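Long-range contacts in RNA 2',3'-cyclic phosphodiesterase (Deinococcus radiodurans, PDB 5H7E), which belongs to the LigT-like family of the 2H phosphoesterase clan and has an alpha/beta fold built round antiparallel beta-sheet: residues S4-L8 / A50-V56; L59-T64 / Q171-R175; P72-R78 / F145-A151. The contacts are given in a common frame with arbitrary orientation. Residue numbers count along the deposited sequence, not the author numbering.

How the contacts relate
All three contacts reach the same antiparallel sheet, and each is partly buried. Contacts 1 and 3 join antiparallel strands by backbone hydrogen bonds. Contact 1 is a short bridge with Tyr-Pro packing. Contact 3 is a longer ladder with a Val-Trp apolar face and a polar face of His-74, Asn-76 and Ser-148. Contact 2 has no hydrogen bond between its segments: a Phe ring packs on a helix glycine, with a sulfate outside. Contacts 1 and 2 touch, Leu-59 packing on Leu-8 and Val-51. Contact 3 lies about 31 Å from contact 1 between centres and buries the most surface. Strands 6-13, 73-83 and 167-175 all pair with strand 148-160.

Contact 1: residues S4-L8 / A50-V56; sequences STYRL and AVPPERV
Tyr-6, Val-51 and Pro-53 have the most surface buried by this contact. Segment 4-8 is extended and enters strand 6-13 at Tyr-6. Segment 50-56 has a short strand, 50-51, then Pro-52 and a 3-10 segment, 53-55. Tyr-6 and Val-51 form an antiparallel hydrogen-bonded pair with CA atoms 5.0 Å apart. The amide N of Tyr-6 donates to Val-51 O at 2.8 Å, and Val-51 N returns a bond to Tyr-6 O at 2.8 Å. These two reciprocal hydrogen bonds make a single antiparallel bridge, so 50-51 is a two-residue strand at the start of strand 6-13. Next to it, Thr-5 CA lies 3.3 Å from Val-51 O in a CA-H...O contact, and the CA atoms of Thr-5 and Pro-52 are 4.5 Å apart.

The Tyr-6 side chain has an m chi1 and lies on the same face as Val-51. Pro-53 covers one face of its ring in a CH-pi contact, with CG 4.0 Å from the ring centroid. Val-56 CG2 meets the ring edge, 3.9 Å from Tyr-6 CD2. Leu-8 CD1 adds apolar contacts to Val-51 CB at 3.9 Å and Val-56 CG2 at 4.1 Å. The 3-10 turn is held by Arg-55 N to Pro-52 O at 2.8 Å and Val-56 N to Pro-53 O at 3.1 Å, and it leads into the next helix.

Strand 6-13 runs on from here, bonding Leu-8 to Leu-48 and Arg-7 to Ser-159 of strand 148-160. Leu-59 of helix 56-67 packs on both Leu-8 and Val-51.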
loop_
_atom_site.group_PDB
_atom_site.type_symbol
_atom_site.label_atom_id
_atom_site.label_comp_id
_atom_site.label_asym_id
_atom_site.label_seq_id
_atom_site.Cartn_x
_atom_site.Cartn_y
_atom_site.Cartn_z
ATOM N N SER A 4 2.827 21.044 13.329
ATOM C CA SER A 4 2.417 19.653 13.197
ATOM C C SER A 4 2.412 19.222 11.729
ATOM O O SER A 4 2.252 20.027 10.801
ATOM C CB SER A 4 1.040 19.419 13.812
ATOM O OG SER A 4 0.051 20.156 13.122
ATOM N N THR A 5 2.649 17.942 11.529
ATOM C CA THR A 5 2.683 17.338 10.209
ATOM C C THR A 5 1.745 16.147 10.228
ATOM O O THR A 5 1.365 15.655 11.292
ATOM C CB THR A 5 4.086 16.864 9.819
ATOM O OG1 THR A 5 4.591 16.004 10.844
ATOM C CG2 THR A 5 5.066 18.070 9.641
ATOM N N TYR A 6 1.440 15.646 9.038
ATOM C CA TYR A 6 0.639 14.454 8.824
ATOM C C TYR A 6 1.508 13.310 8.320
ATOM O O TYR A 6 2.408 13.520 7.514
ATOM C CB TYR A 6 -0.445 14.699 7.768
ATOM C CG TYR A 6 -1.506 15.721 8.129
ATOM C CD1 TYR A 6 -1.777 16.048 9.440
ATOM C CD2 TYR A 6 -2.252 16.341 7.129
ATOM C CE1 TYR A 6 -2.758 16.959 9.747
ATOM C CE2 TYR A 6 -3.254 17.256 7.440
ATOM C CZ TYR A 6 -3.499 17.553 8.740
ATOM O OH TYR A 6 -4.482 18.476 9.050
ATOM N N ARG A 7 1.143 12.070 8.685
ATOM C CA ARG A 7 1.715 10.871 8.067
ATOM C C ARG A 7 0.755 10.441 6.987
ATOM O O ARG A 7 -0.400 10.093 7.292
ATOM C CB ARG A 7 1.899 9.707 9.047
ATOM C CG ARG A 7 2.732 10.017 10.256
ATOM C CD ARG A 7 2.882 8.780 11.148
ATOM N NE ARG A 7 3.758 9.079 12.269
ATOM C CZ ARG A 7 4.422 8.157 12.954
ATOM N NH1 ARG A 7 4.297 6.874 12.617
ATOM N NH2 ARG A 7 5.212 8.511 13.963
ATOM N N LEU A 8 1.210 10.506 5.727
ATOM C CA LEU A 8 0.309 10.243 4.623
ATOM C C LEU A 8 0.885 9.115 3.788
ATOM O O LEU A 8 2.084 8.837 3.823
ATOM C CB LEU A 8 0.115 11.439 3.697
ATOM C CG LEU A 8 -0.389 12.699 4.415
ATOM C CD1 LEU A 8 -0.492 13.845 3.385
ATOM C CD2 LEU A 8 -1.756 12.483 5.065
ATOM N N ALA A 50 5.957 12.961 7.081
ATOM C CA ALA A 50 5.828 14.220 7.837
ATOM C C ALA A 50 5.449 15.343 6.859
ATOM O O ALA A 50 6.271 16.185 6.489
ATOM C CB ALA A 50 7.121 14.558 8.618
ATOM N N VAL A 51 4.190 15.377 6.441
ATOM C CA VAL A 51 3.733 16.343 5.441
ATOM C C VAL A 51 3.115 17.536 6.159
ATOM O O VAL A 51 2.142 17.353 6.905
ATOM C CB VAL A 51 2.725 15.716 4.483
ATOM C CG1 VAL A 51 2.337 16.728 3.452
ATOM C CG2 VAL A 51 3.328 14.443 3.824
ATOM N N PRO A 52 3.602 18.749 5.940
ATOM C CA PRO A 52 2.926 19.918 6.489
ATOM C C PRO A 52 1.530 20.018 5.899
ATOM O O PRO A 52 1.338 19.809 4.698
ATOM C CB PRO A 52 3.825 21.089 6.058
ATOM C CG PRO A 52 5.162 20.458 5.647
ATOM C CD PRO A 52 4.809 19.091 5.152
ATOM N N PRO A 53 0.508 20.304 6.713
ATOM C CA PRO A 53 -0.877 20.254 6.179
ATOM C C PRO A 53 -1.096 21.192 4.995
ATOM O O PRO A 53 -1.890 20.882 4.094
ATOM C CB PRO A 53 -1.740 20.650 7.395
ATOM C CG PRO A 53 -0.910 20.270 8.575
ATOM C CD PRO A 53 0.550 20.497 8.171
ATOM N N GLU A 54 -0.336 22.275 4.909
ATOM C CA GLU A 54 -0.491 23.191 3.785
ATOM C C GLU A 54 -0.040 22.589 2.459
ATOM O O GLU A 54 -0.320 23.171 1.407
ATOM C CB GLU A 54 0.278 24.491 4.054
ATOM C CG GLU A 54 1.728 24.254 4.471
ATOM C CD GLU A 54 1.942 24.251 6.002
ATOM O OE1 GLU A 54 2.987 24.809 6.424
ATOM O OE2 GLU A 54 1.098 23.694 6.773
ATOM N N ARG A 55 0.622 21.434 2.472
ATOM C CA ARG A 55 1.062 20.797 1.240
ATOM C C ARG A 55 0.077 19.765 0.730
ATOM O O ARG A 55 0.313 19.202 -0.337
ATOM C CB ARG A 55 2.430 20.118 1.425
ATOM C CG ARG A 55 3.583 21.077 1.826
ATOM C CD ARG A 55 3.619 22.367 0.986
ATOM N NE ARG A 55 3.753 22.133 -0.453
ATOM C CZ ARG A 55 4.882 21.771 -1.053
ATOM N NH1 ARG A 55 4.910 21.582 -2.381
ATOM N NH2 ARG A 55 5.993 21.602 -0.329
ATOM N N VAL A 56 -1.008 19.503 1.459
ATOM C CA VAL A 56 -1.896 18.414 1.077
ATOM C C VAL A 56 -2.584 18.711 -0.248
ATOM O O VAL A 56 -2.782 17.815 -1.068
ATOM C CB VAL A 56 -2.911 18.132 2.189
ATOM C CG1 VAL A 56 -3.932 17.104 1.723
ATOM C CG2 VAL A 56 -2.173 17.630 3.439
#

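Contact 2: residues L59-T64 / Q171-R175; sequences LKRLGT and QSTFR. With SO4 (sulfate ion), chain F.
This is a helix-on-sheet contact of helix 56-67 against strand 167-175. The segment axes run nearly parallel, at 20°, and come within 8.1 Å. By CA distance, Lys-60 is nearest to Ser-172, at 6.9 Å, and Thr-64 to Phe-174, at 5.3 Å.

Phe-174, with an m chi1, has the largest share of the buried surface. Gly-63 lies over its ring face in a CH-pi contact, CA to centroid 3.7 Å. A CB on Gly-63 would lie 2.5 Å from Phe-174 CE2, so the close fit depends on the missing side chain. Phe-174 CE1 is 3.3 Å from Lys-60 O, and CD1 is 3.5 Å from Thr-64 OG1.

A classic beta bulge opens segment 171-175: Gln-171 and Ser-172 both face Leu-156 of strand 148-160. Ser-172, in the bulge, and Phe-174 both point their CA-to-CB bonds toward the helix, and Lys-60 CE reaches Ser-172 OG at 3.7 Å.

A sulfate ion, probably from the crystallisation liquor, sits at the outer end. Arg-175 N donates to SO4 O4 at 3.0 Å, Arg-177 NE adds a further hydrogen bond, and Thr-64 OG1 is 3.0 Å from SO4 O2. Phe-174 also packs on Tyr-10 of strand 6-13.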
loop_
_atom_site.group_PDB
_atom_site.type_symbol
_atom_site.label_atom_id
_atom_site.label_comp_id
_atom_site.label_asym_id
_atom_site.label_seq_id
_atom_site.Cartn_x
_atom_site.Cartn_y
_atom_site.Cartn_z
ATOM N N LEU A 59 -0.496 17.598 -3.036
ATOM C CA LEU A 59 -0.503 16.146 -3.172
ATOM C C LEU A 59 -1.789 15.663 -3.823
ATOM O O LEU A 59 -1.793 14.634 -4.524
ATOM C CB LEU A 59 -0.348 15.484 -1.796
ATOM C CG LEU A 59 1.041 15.726 -1.191
ATOM C CD1 LEU A 59 1.062 15.177 0.241
ATOM C CD2 LEU A 59 2.174 14.995 -1.983
ATOM N N LYS A 60 -2.905 16.342 -3.553
ATOM C CA LYS A 60 -4.173 15.981 -4.177
ATOM C C LYS A 60 -4.149 16.295 -5.665
ATOM O O LYS A 60 -4.642 15.514 -6.475
ATOM C CB LYS A 60 -5.336 16.715 -3.489
ATOM C CG LYS A 60 -5.693 16.079 -2.151
ATOM C CD LYS A 60 -6.648 16.926 -1.311
ATOM C CE LYS A 60 -8.002 17.081 -1.965
ATOM N NZ LYS A 60 -8.964 17.845 -1.077
ATOM N N ARG A 61 -3.596 17.443 -6.033
ATOM C CA ARG A 61 -3.458 17.780 -7.443
ATOM C C ARG A 61 -2.572 16.766 -8.157
ATOM O O ARG A 61 -2.824 16.425 -9.316
ATOM C CB ARG A 61 -2.882 19.185 -7.583
ATOM C CG ARG A 61 -3.829 20.261 -7.187
ATOM C CD ARG A 61 -3.217 21.646 -7.536
ATOM N NE ARG A 61 -3.870 22.742 -6.820
ATOM C CZ ARG A 61 -3.355 23.398 -5.777
ATOM N NH1 ARG A 61 -2.154 23.095 -5.289
ATOM N NH2 ARG A 61 -4.054 24.373 -5.212
ATOM N N LEU A 62 -1.483 16.343 -7.503
ATOM C CA LEU A 62 -0.606 15.330 -8.100
ATOM C C LEU A 62 -1.343 14.013 -8.305
ATOM O O LEU A 62 -1.250 13.402 -9.381
ATOM C CB LEU A 62 0.630 15.144 -7.216
ATOM C CG LEU A 62 1.593 14.033 -7.682
ATOM C CD1 LEU A 62 2.237 14.412 -9.051
ATOM C CD2 LEU A 62 2.624 13.945 -6.577
ATOM N N GLY A 63 -2.125 13.585 -7.317
ATOM C CA GLY A 63 -2.879 12.344 -7.469
ATOM C C GLY A 63 -3.866 12.420 -8.620
ATOM O O GLY A 63 -3.955 11.499 -9.435
ATOM N N THR A 64 -4.546 13.563 -8.771
ATOM C CA THR A 64 -5.489 13.700 -9.871
ATOM C C THR A 64 -4.772 13.668 -11.218
ATOM O O THR A 64 -5.226 12.994 -12.146
ATOM C CB THR A 64 -6.262 15.018 -9.685
ATOM O OG1 THR A 64 -7.063 14.909 -8.505
ATOM C CG2 THR A 64 -7.167 15.287 -10.864
ATOM N N GLN A 171 -8.128 10.582 2.860
ATOM C CA GLN A 171 -8.040 12.021 2.637
ATOM C C GLN A 171 -8.641 12.425 1.308
ATOM O O GLN A 171 -9.341 13.435 1.215
ATOM C CB GLN A 171 -6.594 12.488 2.659
ATOM C CG GLN A 171 -5.896 12.179 3.925
ATOM C CD GLN A 171 -6.591 12.819 5.087
ATOM O OE1 GLN A 171 -6.457 14.014 5.293
ATOM N NE2 GLN A 171 -7.359 12.042 5.835
ATOM N N SER A 172 -8.357 11.657 0.266
ATOM C CA SER A 172 -8.873 11.950 -1.056
ATOM C C SER A 172 -8.741 10.690 -1.888
ATOM O O SER A 172 -7.903 9.839 -1.604
ATOM C CB SER A 172 -8.119 13.103 -1.722
ATOM O OG SER A 172 -8.927 13.583 -2.773
ATOM N N THR A 173 -9.605 10.547 -2.883
ATOM C CA THR A 173 -9.459 9.471 -3.845
ATOM C C THR A 173 -9.328 10.076 -5.234
ATOM O O THR A 173 -9.862 11.159 -5.504
ATOM C CB THR A 173 -10.623 8.481 -3.818
ATOM O OG1 THR A 173 -11.851 9.176 -4.072
ATOM C CG2 THR A 173 -10.704 7.786 -2.476
ATOM N N PHE A 174 -8.571 9.400 -6.090
ATOM C CA PHE A 174 -8.278 9.912 -7.435
ATOM C C PHE A 174 -8.656 8.834 -8.433
ATOM O O PHE A 174 -8.020 7.783 -8.474
ATOM C CB PHE A 174 -6.805 10.289 -7.583
ATOM C CG PHE A 174 -6.251 10.997 -6.384
ATOM C CD1 PHE A 174 -6.584 12.324 -6.151
ATOM C CD2 PHE A 174 -5.382 10.341 -5.512
ATOM C CE1 PHE A 174 -6.103 12.968 -4.983
ATOM C CE2 PHE A 174 -4.908 10.962 -4.359
ATOM C CZ PHE A 174 -5.262 12.289 -4.112
ATOM N N ARG A 175 -9.719 9.072 -9.204
ATOM C CA ARG A 175 -10.227 8.033 -10.093
ATOM C C ARG A 175 -9.321 7.866 -11.310
ATOM O O ARG A 175 -8.858 8.853 -11.891
ATOM C CB ARG A 175 -11.623 8.424 -10.567
ATOM C CG ARG A 175 -12.404 7.330 -11.219
ATOM C CD ARG A 175 -13.907 7.697 -11.360
ATOM N NE ARG A 175 -14.701 6.480 -11.523
ATOM C CZ ARG A 175 -15.017 5.661 -10.522
ATOM N NH1 ARG A 175 -15.712 4.555 -10.753
ATOM N NH2 ARG A 175 -14.636 5.945 -9.285
HETATM S S SO4 F . -10.254 12.871 -9.410
HETATM O O1 SO4 F . -10.536 14.001 -8.505
HETATM O O2 SO4 F . -8.819 12.667 -9.296
HETATM O O3 SO4 F . -10.568 13.218 -10.803
HETATM O O4 SO4 F . -11.085 11.711 -9.040
#

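Contact 3: residues P72-R78 / F145-A151; sequences PLHVNLR and FDQSWTA
The apolar centre is Val-75 against Trp-149. Val-75 CB lies 3.7 Å from the centroid of the Trp-149 six-membered ring, over its face, as a CH-pi contact. Trp-149 has a p chi1. Leu-77 CD2 meets Trp-149 CZ3 at 4.1 Å. Leu-77 CB touches Phe-145 CB at 3.5 Å.

The strands cross at 153° as an antiparallel ladder. Hydrogen-bonded pairs are Leu-73 with Ala-151 and Val-75 with Trp-149. Non-hydrogen-bonded pairs are His-74 with Thr-150 and Asn-76 with Ser-148. Val-75 N hydrogen-bonds Trp-149 O at 2.8 Å, and Trp-149 N Val-75 O at 2.9 Å. Ala-151 N reaches Leu-73 O at 2.8 Å and Leu-73 N reaches Ala-151 O at 3.1 Å. Leu-77 N hydrogen-bonds Gln-147 O at 3.0 Å and Phe-145 N Arg-78 O at 2.9 Å.

Water 1 donates to Leu-77 O at 2.6 Å and Gln-147 O at 3.0 Å. On the polar face, His-74 NE2 is 3.0 Å from Ser-148 OG, and Asn-76 ND2 hydrogen-bonds Glu-97 OE1.

This pairing brings the two LigT-like ranges together in one sheet. Strand 73-83 lies between strands 91-97 and 148-160. Helix 16-26 packs Ile-18 on Trp-149.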
loop_
_atom_site.group_PDB
_atom_site.type_symbol
_atom_site.label_atom_id
_atom_site.label_comp_id
_atom_site.label_asym_id
_atom_site.label_seq_id
_atom_site.Cartn_x
_atom_site.Cartn_y
_atom_site.Cartn_z
ATOM N N PRO A 72 -8.742 1.952 -15.077
ATOM C CA PRO A 72 -8.728 1.192 -13.829
ATOM C C PRO A 72 -7.723 0.061 -13.960
ATOM O O PRO A 72 -7.661 -0.580 -15.009
ATOM C CB PRO A 72 -10.159 0.656 -13.752
ATOM C CG PRO A 72 -10.938 1.775 -14.372
ATOM C CD PRO A 72 -10.114 2.180 -15.559
ATOM N N LEU A 73 -6.922 -0.145 -12.904
ATOM C CA LEU A 73 -5.817 -1.090 -12.992
ATOM C C LEU A 73 -6.319 -2.474 -12.630
ATOM O O LEU A 73 -7.124 -2.623 -11.723
ATOM C CB LEU A 73 -4.680 -0.706 -12.043
ATOM C CG LEU A 73 -4.096 0.696 -12.299
ATOM C CD1 LEU A 73 -2.996 0.900 -11.286
ATOM C CD2 LEU A 73 -3.568 0.801 -13.723
ATOM N N HIS A 74 -5.828 -3.499 -13.330
ATOM C CA HIS A 74 -6.230 -4.866 -13.040
ATOM C C HIS A 74 -5.123 -5.516 -12.239
ATOM O O HIS A 74 -4.035 -5.754 -12.765
ATOM C CB HIS A 74 -6.520 -5.631 -14.314
ATOM C CG HIS A 74 -7.093 -6.982 -14.030
ATOM N ND1 HIS A 74 -6.478 -8.154 -14.408
ATOM C CD2 HIS A 74 -8.190 -7.342 -13.316
ATOM C CE1 HIS A 74 -7.196 -9.179 -13.989
ATOM N NE2 HIS A 74 -8.245 -8.714 -13.331
ATOM N N VAL A 75 -5.362 -5.709 -10.927
ATOM C CA VAL A 75 -4.320 -6.104 -10.003
ATOM C C VAL A 75 -4.455 -7.588 -9.721
ATOM O O VAL A 75 -5.551 -8.055 -9.401
ATOM C CB VAL A 75 -4.432 -5.319 -8.692
ATOM C CG1 VAL A 75 -3.181 -5.626 -7.784
ATOM C CG2 VAL A 75 -4.500 -3.782 -8.983
ATOM N N ASN A 76 -3.348 -8.324 -9.887
ATOM C CA ASN A 76 -3.335 -9.770 -9.689
ATOM C C ASN A 76 -2.559 -10.103 -8.435
ATOM O O ASN A 76 -1.438 -9.620 -8.268
ATOM C CB ASN A 76 -2.667 -10.414 -10.882
ATOM C CG ASN A 76 -3.387 -10.079 -12.155
ATOM O OD1 ASN A 76 -4.457 -10.611 -12.396
ATOM N ND2 ASN A 76 -2.800 -9.215 -12.982
ATOM N N LEU A 77 -3.146 -10.927 -7.564
ATOM C CA LEU A 77 -2.371 -11.548 -6.492
ATOM C C LEU A 77 -1.437 -12.590 -7.065
ATOM O O LEU A 77 -1.779 -13.281 -8.045
ATOM C CB LEU A 77 -3.278 -12.252 -5.484
ATOM C CG LEU A 77 -4.297 -11.424 -4.704
ATOM C CD1 LEU A 77 -5.020 -12.328 -3.719
ATOM C CD2 LEU A 77 -3.609 -10.258 -3.996
ATOM N N ARG A 78 -0.227 -12.681 -6.473
ATOM C CA ARG A 78 0.728 -13.679 -6.915
ATOM C C ARG A 78 1.091 -14.531 -5.696
ATOM O O ARG A 78 0.195 -15.100 -5.084
ATOM C CB ARG A 78 1.940 -13.028 -7.624
ATOM C CG ARG A 78 1.494 -12.153 -8.849
ATOM C CD ARG A 78 0.952 -13.083 -9.977
ATOM N NE ARG A 78 1.999 -13.934 -10.543
ATOM C CZ ARG A 78 1.784 -14.836 -11.505
ATOM N NH1 ARG A 78 0.550 -15.078 -11.882
ATOM N NH2 ARG A 78 2.797 -15.557 -12.009
ATOM N N PHE A 145 -1.761 -17.305 -4.992
ATOM C CA PHE A 145 -3.142 -16.908 -5.144
ATOM C C PHE A 145 -3.455 -16.701 -6.623
ATOM O O PHE A 145 -2.562 -16.436 -7.442
ATOM C CB PHE A 145 -3.402 -15.596 -4.352
ATOM C CG PHE A 145 -3.178 -15.733 -2.888
ATOM C CD1 PHE A 145 -1.934 -15.528 -2.338
ATOM C CD2 PHE A 145 -4.242 -16.027 -2.058
ATOM C CE1 PHE A 145 -1.737 -15.688 -0.978
ATOM C CE2 PHE A 145 -4.076 -16.154 -0.714
ATOM C CZ PHE A 145 -2.819 -16.004 -0.150
ATOM N N ASP A 146 -4.724 -16.879 -6.970
ATOM C CA ASP A 146 -5.122 -16.645 -8.343
ATOM C C ASP A 146 -6.165 -15.551 -8.479
ATOM O O ASP A 146 -6.657 -15.343 -9.597
ATOM C CB ASP A 146 -5.659 -17.929 -9.002
ATOM C CG ASP A 146 -6.913 -18.495 -8.325
ATOM O OD1 ASP A 146 -7.556 -17.863 -7.472
ATOM O OD2 ASP A 146 -7.296 -19.639 -8.682
ATOM N N GLN A 147 -6.472 -14.826 -7.399
ATOM C CA GLN A 147 -7.526 -13.836 -7.470
ATOM C C GLN A 147 -6.991 -12.512 -8.007
ATOM O O GLN A 147 -5.789 -12.237 -7.986
ATOM C CB GLN A 147 -8.123 -13.585 -6.104
ATOM C CG GLN A 147 -8.790 -14.830 -5.449
ATOM C CD GLN A 147 -7.814 -15.671 -4.593
ATOM O OE1 GLN A 147 -6.615 -15.577 -4.724
ATOM N NE2 GLN A 147 -8.363 -16.491 -3.721
ATOM N N SER A 148 -7.915 -11.737 -8.551
ATOM C CA SER A 148 -7.545 -10.425 -9.066
ATOM C C SER A 148 -8.710 -9.484 -8.827
ATOM O O SER A 148 -9.847 -9.917 -8.555
ATOM C CB SER A 148 -7.230 -10.482 -10.559
ATOM O OG SER A 148 -8.357 -10.931 -11.270
ATOM N N TRP A 149 -8.436 -8.169 -8.964
ATOM C CA TRP A 149 -9.538 -7.211 -8.887
ATOM C C TRP A 149 -9.224 -6.013 -9.761
ATOM O O TRP A 149 -8.076 -5.782 -10.120
ATOM C CB TRP A 149 -9.811 -6.693 -7.471
ATOM C CG TRP A 149 -8.831 -5.675 -6.915
ATOM C CD1 TRP A 149 -9.099 -4.330 -6.776
ATOM C CD2 TRP A 149 -7.562 -5.900 -6.275
ATOM N NE1 TRP A 149 -8.055 -3.716 -6.152
ATOM C CE2 TRP A 149 -7.111 -4.639 -5.822
ATOM C CE3 TRP A 149 -6.743 -7.038 -6.042
ATOM C CZ2 TRP A 149 -5.884 -4.475 -5.151
ATOM C CZ3 TRP A 149 -5.527 -6.861 -5.371
ATOM C CH2 TRP A 149 -5.128 -5.580 -4.909
ATOM N N THR A 150 -10.241 -5.206 -10.011
ATOM C CA THR A 150 -10.081 -3.968 -10.780
ATOM C C THR A 150 -10.125 -2.789 -9.833
ATOM O O THR A 150 -11.117 -2.599 -9.108
ATOM C CB THR A 150 -11.180 -3.848 -11.832
ATOM O OG1 THR A 150 -11.049 -4.919 -12.761
ATOM C CG2 THR A 150 -11.005 -2.544 -12.618
ATOM N N ALA A 151 -9.014 -2.055 -9.768
ATOM C CA ALA A 151 -8.892 -0.909 -8.867
ATOM C C ALA A 151 -9.389 0.346 -9.546
ATOM O O ALA A 151 -8.786 0.767 -10.537
ATOM C CB ALA A 151 -7.451 -0.742 -8.463
HETATM O O HOH W 1 -3.795 -13.703 -9.623
#